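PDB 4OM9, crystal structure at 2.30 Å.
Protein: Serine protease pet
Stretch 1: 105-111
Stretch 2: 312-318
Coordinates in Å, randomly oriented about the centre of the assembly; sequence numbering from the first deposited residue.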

ATOM      1  N   GLN A 105     -31.424  25.554   0.303  1.00 32.76           N
ATOM      2  CA  GLN A 105     -32.343  24.468   0.553  1.00 33.08           C
ATOM      3  C   GLN A 105     -32.180  23.908   1.960  1.00 33.05           C
ATOM      4  O   GLN A 105     -31.056  23.805   2.479  1.00 32.52           O
ATOM      5  CB  GLN A 105     -32.129  23.333  -0.457  1.00 32.71           C
ATOM      6  CG  GLN A 105     -32.465  23.643  -1.912  1.00 32.99           C
ATOM      7  CD  GLN A 105     -32.116  22.464  -2.815  1.00 32.72           C
ATOM      8  OE1 GLN A 105     -30.957  22.051  -2.894  1.00 32.02           O
ATOM      9  NE2 GLN A 105     -33.120  21.901  -3.473  1.00 33.40           N
ATOM     10  N   ARG A 106     -33.312  23.546   2.568  1.00 33.76           N
ATOM     11  CA  ARG A 106     -33.317  22.777   3.799  1.00 33.89           C
ATOM     12  C   ARG A 106     -33.741  21.355   3.464  1.00 33.89           C
ATOM     13  O   ARG A 106     -34.853  21.130   2.971  1.00 34.50           O
ATOM     14  CB  ARG A 106     -34.273  23.389   4.842  1.00 34.86           C
ATOM     15  CG  ARG A 106     -34.545  22.494   6.071  1.00 35.27           C
ATOM     16  CD  ARG A 106     -33.499  22.665   7.192  1.00 35.10           C
ATOM     17  NE  ARG A 106     -33.692  21.668   8.244  1.00 35.52           N
ATOM     18  CZ  ARG A 106     -33.169  21.715   9.469  1.00 36.07           C
ATOM     19  NH1 ARG A 106     -32.394  22.724   9.844  1.00 35.86           N
ATOM     20  NH2 ARG A 106     -33.428  20.726  10.329  1.00 36.34           N
ATOM     21  N   LEU A 107     -32.880  20.394   3.759  1.00 33.35           N
ATOM     22  CA  LEU A 107     -33.196  19.002   3.513  1.00 33.42           C
ATOM     23  C   LEU A 107     -33.903  18.396   4.726  1.00 34.11           C
ATOM     24  O   LEU A 107     -33.724  18.862   5.850  1.00 34.33           O
ATOM     25  CB  LEU A 107     -31.916  18.235   3.170  1.00 32.64           C
ATOM     26  CG  LEU A 107     -31.182  18.631   1.874  1.00 32.06           C
ATOM     27  CD1 LEU A 107     -29.822  17.953   1.784  1.00 31.41           C
ATOM     28  CD2 LEU A 107     -32.024  18.316   0.631  1.00 32.41           C
ATOM     29  N   ASN A 108     -34.703  17.360   4.502  1.00 34.58           N
ATOM     30  CA  ASN A 108     -35.472  16.728   5.582  1.00 36.08           C
ATOM     31  C   ASN A 108     -34.616  16.132   6.731  1.00 35.20           C
ATOM     32  O   ASN A 108     -35.093  16.065   7.860  1.00 35.92           O
ATOM     33  CB  ASN A 108     -36.373  15.625   5.016  1.00 35.95           C
ATOM     34  CG  ASN A 108     -35.578  14.523   4.367  1.00 35.37           C
ATOM     35  OD1 ASN A 108     -34.559  14.786   3.731  1.00 34.55           O
ATOM     36  ND2 ASN A 108     -36.014  13.277   4.548  1.00 40.69           N
ATOM     37  N   LYS A 109     -33.375  15.722   6.436  1.00 37.65           N
ATOM     38  CA  LYS A 109     -32.465  15.149   7.450  1.00 37.72           C
ATOM     39  C   LYS A 109     -31.029  15.655   7.329  1.00 36.44           C
ATOM     40  O   LYS A 109     -30.648  16.190   6.298  1.00 33.74           O
ATOM     41  CB  LYS A 109     -32.456  13.616   7.372  1.00 36.49           C
ATOM     42  CG  LYS A 109     -33.701  12.948   7.961  1.00 43.87           C
ATOM     43  CD  LYS A 109     -33.650  11.444   7.728  1.00 43.01           C
ATOM     44  CE  LYS A 109     -33.621  10.664   9.041  1.00 44.50           C
ATOM     45  NZ  LYS A 109     -33.316   9.218   8.788  1.00 44.57           N
ATOM     46  N   TYR A 110     -30.242  15.497   8.392  1.00 33.68           N
ATOM     47  CA  TYR A 110     -28.848  15.939   8.368  1.00 33.13           C
ATOM     48  C   TYR A 110     -28.041  15.056   7.425  1.00 32.51           C
ATOM     49  O   TYR A 110     -28.125  13.828   7.495  1.00 32.72           O
ATOM     50  CB  TYR A 110     -28.205  15.894   9.762  1.00 33.66           C
ATOM     51  CG  TYR A 110     -28.840  16.774  10.802  1.00 34.44           C
ATOM     52  CD1 TYR A 110     -29.555  17.915  10.443  1.00 34.46           C
ATOM     53  CD2 TYR A 110     -28.731  16.457  12.161  1.00 35.31           C
ATOM     54  CE1 TYR A 110     -30.151  18.714  11.428  1.00 38.41           C
ATOM     55  CE2 TYR A 110     -29.303  17.242  13.134  1.00 36.18           C
ATOM     56  CZ  TYR A 110     -30.024  18.373  12.776  1.00 41.00           C
ATOM     57  OH  TYR A 110     -30.610  19.149  13.775  1.00 37.37           O
ATOM     58  N   VAL A 111     -27.245  15.673   6.563  1.00 31.87           N
ATOM     59  CA  VAL A 111     -26.412  14.893   5.659  1.00 31.41           C
ATOM     60  C   VAL A 111     -25.232  14.239   6.375  1.00 31.51           C
ATOM     61  O   VAL A 111     -24.395  14.901   6.993  1.00 31.56           O
ATOM     62  CB  VAL A 111     -25.894  15.745   4.507  1.00 30.82           C
ATOM     63  CG1 VAL A 111     -24.916  14.924   3.623  1.00 30.47           C
ATOM     64  CG2 VAL A 111     -27.066  16.233   3.694  1.00 30.86           C
ATOM     65  N   GLY A 312     -40.283  15.977  13.750  1.00 35.92           N
ATOM     66  CA  GLY A 312     -40.520  16.148  12.331  1.00 35.24           C
ATOM     67  C   GLY A 312     -39.236  16.455  11.565  1.00 34.68           C
ATOM     68  O   GLY A 312     -38.294  15.661  11.532  1.00 32.27           O
ATOM     69  N   TYR A 313     -39.180  17.639  10.972  1.00 34.25           N
ATOM     70  CA  TYR A 313     -38.014  18.007  10.171  1.00 34.00           C
ATOM     71  C   TYR A 313     -36.880  18.559  11.034  1.00 30.69           C
ATOM     72  O   TYR A 313     -35.756  18.696  10.575  1.00 30.56           O
ATOM     73  CB  TYR A 313     -38.417  19.028   9.105  1.00 34.85           C
ATOM     74  CG  TYR A 313     -39.391  18.509   8.068  1.00 36.13           C
ATOM     75  CD1 TYR A 313     -39.197  17.280   7.468  1.00 34.83           C
ATOM     76  CD2 TYR A 313     -40.498  19.255   7.683  1.00 40.19           C
ATOM     77  CE1 TYR A 313     -40.074  16.794   6.513  1.00 37.09           C
ATOM     78  CE2 TYR A 313     -41.380  18.776   6.719  1.00 40.96           C
ATOM     79  CZ  TYR A 313     -41.153  17.538   6.138  1.00 38.55           C
ATOM     80  OH  TYR A 313     -42.010  17.035   5.178  1.00 46.71           O
ATOM     81  N   GLY A 314     -37.170  18.876  12.288  1.00 33.42           N
ATOM     82  CA  GLY A 314     -36.137  19.311  13.218  1.00 35.45           C
ATOM     83  C   GLY A 314     -35.338  18.141  13.801  1.00 33.38           C
ATOM     84  O   GLY A 314     -35.751  16.992  13.671  1.00 35.65           O
ATOM     85  N   GLY A 315     -34.202  18.446  14.432  1.00 29.93           N
ATOM     86  CA  GLY A 315     -33.411  17.484  15.173  1.00 30.85           C
ATOM     87  C   GLY A 315     -32.625  18.132  16.305  1.00 31.91           C
ATOM     88  O   GLY A 315     -32.774  19.330  16.550  1.00 30.00           O
ATOM     89  N   PHE A 316     -31.779  17.349  16.975  1.00 28.89           N
ATOM     90  CA  PHE A 316     -30.994  17.834  18.113  1.00 30.29           C
ATOM     91  C   PHE A 316     -29.643  18.399  17.718  1.00 31.63           C
ATOM     92  O   PHE A 316     -28.847  17.736  17.049  1.00 29.45           O
ATOM     93  CB  PHE A 316     -30.760  16.715  19.140  1.00 29.67           C
ATOM     94  CG  PHE A 316     -31.979  16.331  19.931  1.00 30.87           C
ATOM     95  CD1 PHE A 316     -33.122  17.116  19.911  1.00 32.54           C
ATOM     96  CD2 PHE A 316     -31.969  15.181  20.722  1.00 33.87           C
ATOM     97  CE1 PHE A 316     -34.242  16.760  20.656  1.00 35.96           C
ATOM     98  CE2 PHE A 316     -33.086  14.808  21.471  1.00 36.74           C
ATOM     99  CZ  PHE A 316     -34.221  15.600  21.444  1.00 39.77           C
ATOM    100  N   ILE A 317     -29.366  19.616  18.165  1.00 29.17           N
ATOM    101  CA  ILE A 317     -28.072  20.218  17.926  1.00 29.72           C
ATOM    102  C   ILE A 317     -27.487  20.645  19.252  1.00 34.29           C
ATOM    103  O   ILE A 317     -28.146  21.324  20.029  1.00 35.73           O
ATOM    104  CB  ILE A 317     -28.166  21.424  16.972  1.00 32.96           C
ATOM    105  CG1 ILE A 317     -28.644  20.979  15.585  1.00 32.08           C
ATOM    106  CG2 ILE A 317     -26.828  22.173  16.896  1.00 31.41           C
ATOM    107  CD1 ILE A 317     -28.690  22.150  14.522  1.00 31.28           C
ATOM    108  N   PHE A 318     -26.245  20.243  19.507  1.00 35.06           N
ATOM    109  CA  PHE A 318     -25.588  20.503  20.779  1.00 36.57           C
ATOM    110  C   PHE A 318     -24.387  21.397  20.579  1.00 36.93           C
ATOM    111  O   PHE A 318     -23.699  21.278  19.574  1.00 35.19           O
ATOM    112  CB  PHE A 318     -25.149  19.194  21.438  1.00 33.16           C
ATOM    113  CG  PHE A 318     -26.285  18.323  21.861  1.00 33.17           C
ATOM    114  CD1 PHE A 318     -26.854  17.431  20.972  1.00 30.87           C
ATOM    115  CD2 PHE A 318     -26.794  18.406  23.148  1.00 36.13           C
ATOM    116  CE1 PHE A 318     -27.909  16.640  21.371  1.00 29.96           C
ATOM    117  CE2 PHE A 318     -27.840  17.623  23.540  1.00 33.70           C
ATOM    118  CZ  PHE A 318     -28.398  16.740  22.656  1.00 33.89           C
TER
HETATM  119  O   HOH W   1     -35.439  19.399   7.942  1.00 30.72           O
HETATM  120  O   HOH W   2     -36.529  14.275   9.718  1.00 30.72           O

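One hydrogen bond joins the two stretches directly, and water carries much of the remaining polar contact: two ordered waters lie in the seam, each within hydrogen-bonding reach of both stretches. Arg-106 NH2 donates to Tyr-313 O at 3.1 Å with an N-H...O angle of 146°, and the carbonyl oxygen lies at the edge of the guanidinium, near its plane, where the N-H groups point. Water 1 reinforces this link. It accepts from Arg-106 NE at 2.9 Å and lies within donating distance of Tyr-313 O (2.7 Å) and Leu-107 O (2.8 Å), so the same carbonyl of Tyr-313 is approached by the arginine and by the water that the arginine holds. Leu-107 thus takes part through its backbone, while its side chain points away. Water 2 sits between Asn-108 O, 3.0 Å away, and Gly-312 O, 2.9 Å away. Two carbonyls cannot hydrogen-bond to each other, and a water with protons to give can mediate between them; both waters have more acceptors in reach than protons once atoms elsewhere are counted.

Arg-106 points toward the other stretch, with chi1 t, chi2 p and chi3 t. Its length suits the place, since the guanidinium reaches the loop before the second strand while the backbone remains in the first. NH1 and NH2 also bond elsewhere in the structure, which helps satisfy a buried charged group.

The backbones come nearest at Asn-108 and Tyr-313, whose CA atoms are 5.4 Å apart. There the side chains pack: Asn-108 CB lies 4.1 Å from Tyr-313 CD1, and the end of the asparagine side chain leads away, its OD1 bonded elsewhere. Tyr-313, chi1 m, remains exposed yet has 67 Å² covered by the first stretch.

Tyr-110 has the largest covered area, 76 Å² of the 294 Å² buried in total. With chi1 m, it points toward the second stretch and extends its ring to Gly-315 and Ile-317. Tyr-110 OH lies 3.4 Å from Gly-315 C and 3.2 Å from Ile-317 CG1, and bonds elsewhere in the structure. Tyr-110 CZ lies 4.1 Å from Ile-317 CG1, an apolar contact made possible because the end of the isoleucine side chain comes nearer than its sideways CA-to-CB bond suggests. Gly-315 suits this spot: a CB there would point toward the first stretch and stand just 3.1 Å from Tyr-110 OH, a tight fit. At Gly-312, the positive phi of 52° by itself favours glycine.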